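PDB 5NKQ: fluoride-specific ion channel FluC from Bordetella pertussis, which forms a dual-topology, double-barrelled channel that conducts fluoride across the inner membrane, excludes chloride, and thereby lowers the toxic fluoride concentration in the cell. Local coordinates for residues 44-50 with 111-116; 49-53 with 71-76. One frame throughout, in Å; residues are numbered along the deposited sequence.

Contact 1: 44-50 with 111-116. With F (fluoride ion), chain M.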
loop_
_atom_site.group_PDB
_atom_site.type_symbol
_atom_site.label_atom_id
_atom_site.label_comp_id
_atom_site.label_asym_id
_atom_site.label_seq_id
_atom_site.Cartn_x
_atom_site.Cartn_y
_atom_site.Cartn_z
ATOM N N LEU A 44 -9.093 -2.343 1.393
ATOM C CA LEU A 44 -10.399 -1.725 1.184
ATOM C C LEU A 44 -10.887 -1.027 2.449
ATOM O O LEU A 44 -11.381 0.105 2.394
ATOM C CB LEU A 44 -11.414 -2.771 0.722
ATOM C CG LEU A 44 -11.244 -3.322 -0.695
ATOM C CD1 LEU A 44 -12.314 -4.357 -1.001
ATOM C CD2 LEU A 44 -11.273 -2.197 -1.715
ATOM N N VAL A 45 -10.761 -1.694 3.599
ATOM C CA VAL A 45 -11.173 -1.081 4.861
ATOM C C VAL A 45 -10.301 0.127 5.175
ATOM O O VAL A 45 -10.798 1.177 5.602
ATOM C CB VAL A 45 -11.137 -2.122 5.996
ATOM C CG1 VAL A 45 -11.272 -1.445 7.349
ATOM C CG2 VAL A 45 -12.243 -3.148 5.802
ATOM N N GLY A 46 -8.989 0.004 4.962
ATOM C CA GLY A 46 -8.107 1.134 5.196
ATOM C C GLY A 46 -8.379 2.293 4.257
ATOM O O GLY A 46 -8.256 3.458 4.642
ATOM N N GLY A 47 -8.748 1.990 3.011
ATOM C CA GLY A 47 -9.106 3.049 2.083
ATOM C C GLY A 47 -10.360 3.790 2.506
ATOM O O GLY A 47 -10.442 5.014 2.378
ATOM N N TYR A 48 -11.350 3.060 3.022
ATOM C CA TYR A 48 -12.561 3.704 3.518
ATOM C C TYR A 48 -12.278 4.519 4.776
ATOM O O TYR A 48 -12.795 5.631 4.930
ATOM C CB TYR A 48 -13.638 2.652 3.787
ATOM C CG TYR A 48 -14.927 3.209 4.349
ATOM C CD1 TYR A 48 -15.883 3.775 3.515
ATOM C CD2 TYR A 48 -15.193 3.161 5.712
ATOM C CE1 TYR A 48 -17.064 4.282 4.023
ATOM C CE2 TYR A 48 -16.372 3.665 6.229
ATOM C CZ TYR A 48 -17.303 4.226 5.380
ATOM O OH TYR A 48 -18.478 4.729 5.888
ATOM N N LEU A 49 -11.454 3.984 5.679
ATOM C CA LEU A 49 -11.231 4.652 6.957
ATOM C C LEU A 49 -10.400 5.921 6.805
ATOM O O LEU A 49 -10.542 6.846 7.612
ATOM C CB LEU A 49 -10.565 3.691 7.942
ATOM C CG LEU A 49 -11.467 2.579 8.482
ATOM C CD1 LEU A 49 -10.704 1.677 9.440
ATOM C CD2 LEU A 49 -12.690 3.175 9.161
ATOM N N ILE A 50 -9.534 5.991 5.793
ATOM C CA ILE A 50 -8.779 7.224 5.602
ATOM C C ILE A 50 -9.659 8.295 4.969
ATOM O O ILE A 50 -9.445 9.491 5.198
ATOM C CB ILE A 50 -7.500 6.972 4.783
ATOM C CG1 ILE A 50 -6.570 8.185 4.876
ATOM C CG2 ILE A 50 -7.828 6.653 3.332
ATOM C CD1 ILE A 50 -5.207 7.966 4.260
ATOM N N GLY A 111 -10.973 -0.207 -6.225
ATOM C CA GLY A 111 -11.733 -0.439 -5.010
ATOM C C GLY A 111 -11.330 0.489 -3.882
ATOM O O GLY A 111 -12.184 1.021 -3.169
ATOM N N SER A 112 -10.023 0.699 -3.704
ATOM C CA SER A 112 -9.557 1.567 -2.626
ATOM C C SER A 112 -9.963 3.016 -2.864
ATOM O O SER A 112 -10.364 3.715 -1.926
ATOM C CB SER A 112 -8.040 1.453 -2.477
ATOM O OG SER A 112 -7.570 2.267 -1.419
ATOM N N LEU A 113 -9.864 3.486 -4.111
ATOM C CA LEU A 113 -10.260 4.857 -4.415
ATOM C C LEU A 113 -11.754 5.061 -4.196
ATOM O O LEU A 113 -12.179 6.115 -3.708
ATOM C CB LEU A 113 -9.878 5.208 -5.854
ATOM C CG LEU A 113 -8.395 5.099 -6.217
ATOM C CD1 LEU A 113 -8.176 5.442 -7.683
ATOM C CD2 LEU A 113 -7.553 5.997 -5.323
ATOM N N ALA A 114 -12.567 4.061 -4.545
ATOM C CA ALA A 114 -14.008 4.177 -4.348
ATOM C C ALA A 114 -14.367 4.172 -2.867
ATOM O O ALA A 114 -15.244 4.928 -2.434
ATOM C CB ALA A 114 -14.732 3.049 -5.083
ATOM N N MET A 115 -13.705 3.323 -2.075
ATOM C CA MET A 115 -13.949 3.322 -0.637
ATOM C C MET A 115 -13.488 4.622 0.008
ATOM O O MET A 115 -14.114 5.091 0.966
ATOM C CB MET A 115 -13.255 2.127 0.019
ATOM C CG MET A 115 -13.768 0.773 -0.450
ATOM S SD MET A 115 -15.523 0.527 -0.123
ATOM C CE MET A 115 -15.530 0.402 1.663
ATOM N N THR A 116 -12.403 5.215 -0.498
ATOM C CA THR A 116 -11.969 6.512 0.011
ATOM C C THR A 116 -13.007 7.588 -0.284
ATOM O O THR A 116 -13.307 8.425 0.575
ATOM C CB THR A 116 -10.615 6.891 -0.591
ATOM O OG1 THR A 116 -9.643 5.892 -0.257
ATOM C CG2 THR A 116 -10.148 8.239 -0.052
HETATM F F F M . -6.013 1.518 0.818
#
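T116 meets G47, whose lack of a side chain lets its carbonyl come up to the facing helix. The hydroxyl OG1 of T116 lies 2.9 Å from G47 O, the geometry of a hydrogen bond, although its single proton has another acceptor within reach. The backbone joins in as well: T116 CA makes a CA-H...O contact with G47 O at 3.2 Å. A second such contact, from Y48 CA to M115 O, is 3.3 Å long and fairly straight, with 158° at the hydrogen. Beside these CA-H...O contacts lies the M115 side chain. Its CB sits against L44 O, and its chain, bent at both chi2 and chi3, brings CE within 3.6 Å of Y48 CB as the two side chains pass at a slant. Further along, L44 CD2 presses on the peptide at G111, 3.5 Å from G111 C.

The pattern is that of a GxxxG-type transmembrane helix pair, with G47 and G51 one turn apart on the same helix. The short axes approach to 7.1 Å and cross at -31°, a right-handed crossing. The same interface borders a fluoride site, where S112, its OG anti to the backbone N (chi1 -179°), donates a hydrogen bond of 2.8 Å from OG to the ion. Within 44-50 the nearest atom to the ion is G47 N, at 3.5 Å, and N43 and T80 complete the pocket. In the outer shell, S86 of the second subunit hydrogen-bonds T116 OG1 and F82 of that subunit packs on S112, while Y48 OH is held by T122.

Contact 2: 49-53 with 71-76; sequences LIGVM and AVTGFL
The ring of F75 meets L49 at its edge, where L49 CD1 lies near the ring plane, 4.3 Å from F75 CE2; L18 and L22 of helix 6-30 also pack against this phenyl group. The setting is an antiparallel helical hairpin, in which consecutive membrane-spanning helices 37-59 and 65-79 run past each other at 160° between their short axes. The short axes come no closer than 10.5 Å, a distance bridged by apolar side chains, with no hydrogen bond between the segments.

L76 carries much of the contact and divides it between its two branches. CD2 comes up to L49 CB at 3.6 Å, the L76 side chain lying roughly perpendicular to that of L49. CD1 instead reaches the backbone at I50, with N and CA both close, and also touches M53 CG. V72 splits in a similar way: CG1 meets I50 CD1 at 3.6 Å, whereas CG2 lies against M53 CB as the valine and methionine run alongside each other, pointing opposite ways. An aromatic side chain of another protein also packs on V72.

Helix 65-79 is itself irregular here. L76 N bonds to A71 O at 2.8 Å, five residues back, so the segment makes a wider pi-type turn. Just beyond it, the carbonyl of L76 accepts hydrogen bonds from T80 OG1 and from S83 OG of the second subunit, close to the structural sodium site of G77 and T80. At the far end of the contact M53, bent at chi2 and chi3, sets its CE methyl 3.8 Å from A71 CB.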
loop_
_atom_site.group_PDB
_atom_site.type_symbol
_atom_site.label_atom_id
_atom_site.label_comp_id
_atom_site.label_asym_id
_atom_site.label_seq_id
_atom_site.Cartn_x
_atom_site.Cartn_y
_atom_site.Cartn_z
ATOM N N LEU A 49 -11.454 3.984 5.679
ATOM C CA LEU A 49 -11.231 4.652 6.957
ATOM C C LEU A 49 -10.400 5.921 6.805
ATOM O O LEU A 49 -10.542 6.846 7.612
ATOM C CB LEU A 49 -10.565 3.691 7.942
ATOM C CG LEU A 49 -11.467 2.579 8.482
ATOM C CD1 LEU A 49 -10.704 1.677 9.440
ATOM C CD2 LEU A 49 -12.690 3.175 9.161
ATOM N N ILE A 50 -9.534 5.991 5.793
ATOM C CA ILE A 50 -8.779 7.224 5.602
ATOM C C ILE A 50 -9.659 8.295 4.969
ATOM O O ILE A 50 -9.445 9.491 5.198
ATOM C CB ILE A 50 -7.500 6.972 4.783
ATOM C CG1 ILE A 50 -6.570 8.185 4.876
ATOM C CG2 ILE A 50 -7.828 6.653 3.332
ATOM C CD1 ILE A 50 -5.207 7.966 4.260
ATOM N N GLY A 51 -10.659 7.899 4.181
ATOM C CA GLY A 51 -11.659 8.860 3.750
ATOM C C GLY A 51 -12.476 9.381 4.916
ATOM O O GLY A 51 -12.833 10.561 4.960
ATOM N N VAL A 52 -12.772 8.508 5.881
ATOM C CA VAL A 52 -13.442 8.941 7.104
ATOM C C VAL A 52 -12.542 9.884 7.892
ATOM O O VAL A 52 -12.980 10.937 8.370
ATOM C CB VAL A 52 -13.855 7.722 7.948
ATOM C CG1 VAL A 52 -14.356 8.164 9.317
ATOM C CG2 VAL A 52 -14.912 6.901 7.221
ATOM N N MET A 53 -11.264 9.520 8.033
ATOM C CA MET A 53 -10.351 10.326 8.838
ATOM C C MET A 53 -10.089 11.684 8.201
ATOM O O MET A 53 -10.104 12.708 8.892
ATOM C CB MET A 53 -9.040 9.573 9.059
ATOM C CG MET A 53 -9.138 8.445 10.073
ATOM S SD MET A 53 -9.806 8.998 11.656
ATOM C CE MET A 53 -8.635 10.281 12.095
ATOM N N ALA A 71 -3.737 7.561 14.030
ATOM C CA ALA A 71 -4.835 6.947 13.293
ATOM C C ALA A 71 -4.491 6.711 11.824
ATOM O O ALA A 71 -4.685 5.606 11.310
ATOM C CB ALA A 71 -6.092 7.816 13.405
ATOM N N VAL A 72 -3.990 7.735 11.135
ATOM C CA VAL A 72 -3.749 7.641 9.699
ATOM C C VAL A 72 -2.332 7.151 9.435
ATOM O O VAL A 72 -2.133 6.078 8.855
ATOM C CB VAL A 72 -3.998 8.990 9.001
ATOM C CG1 VAL A 72 -3.811 8.848 7.500
ATOM C CG2 VAL A 72 -5.391 9.508 9.327
ATOM N N THR A 73 -1.337 7.941 9.850
ATOM C CA THR A 73 0.054 7.562 9.622
ATOM C C THR A 73 0.390 6.252 10.324
ATOM O O THR A 73 1.116 5.412 9.778
ATOM C CB THR A 73 0.987 8.679 10.094
ATOM O OG1 THR A 73 0.613 9.913 9.468
ATOM C CG2 THR A 73 2.432 8.357 9.739
ATOM N N GLY A 74 -0.137 6.055 11.529
ATOM C CA GLY A 74 0.121 4.842 12.276
ATOM C C GLY A 74 -0.815 3.702 11.928
ATOM O O GLY A 74 -0.430 2.779 11.205
ATOM N N PHE A 75 -2.054 3.769 12.424
ATOM C CA PHE A 75 -2.972 2.639 12.312
ATOM C C PHE A 75 -3.260 2.292 10.855
ATOM O O PHE A 75 -3.053 1.153 10.421
ATOM C CB PHE A 75 -4.270 2.941 13.062
ATOM C CG PHE A 75 -5.302 1.857 12.940
ATOM C CD1 PHE A 75 -5.175 0.679 13.657
ATOM C CD2 PHE A 75 -6.399 2.016 12.109
ATOM C CE1 PHE A 75 -6.121 -0.324 13.546
ATOM C CE2 PHE A 75 -7.349 1.019 11.995
ATOM C CZ PHE A 75 -7.210 -0.153 12.715
ATOM N N LEU A 76 -3.748 3.264 10.083
ATOM C CA LEU A 76 -4.082 2.988 8.689
ATOM C C LEU A 76 -2.837 2.707 7.858
ATOM O O LEU A 76 -2.911 1.975 6.864
ATOM C CB LEU A 76 -4.874 4.155 8.104
ATOM C CG LEU A 76 -6.229 4.362 8.781
ATOM C CD1 LEU A 76 -6.949 5.566 8.201
ATOM C CD2 LEU A 76 -7.079 3.105 8.658
#

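Helix 37-59 is the shared element: segments 44-50 and 49-53 overlap at L49 and I50, but of the two only I50 touches a partner in both contacts, whose centres lie 10 Å apart. I50 thus bridges the layers, reaching T116 of helix 98-126 as well as helix 65-79. Glycines join them too, with G46 CA 4.1 Å from L76 CD2 and G51 CA the same distance from T116 CG2. Contact 1 holds part of a fluoride pocket, whereas contact 2 lies toward the sodium ion, about 8 Å from the side chain of L76. T80 belongs to both sites, and the second subunit touches both contacts, packing A87 on I50.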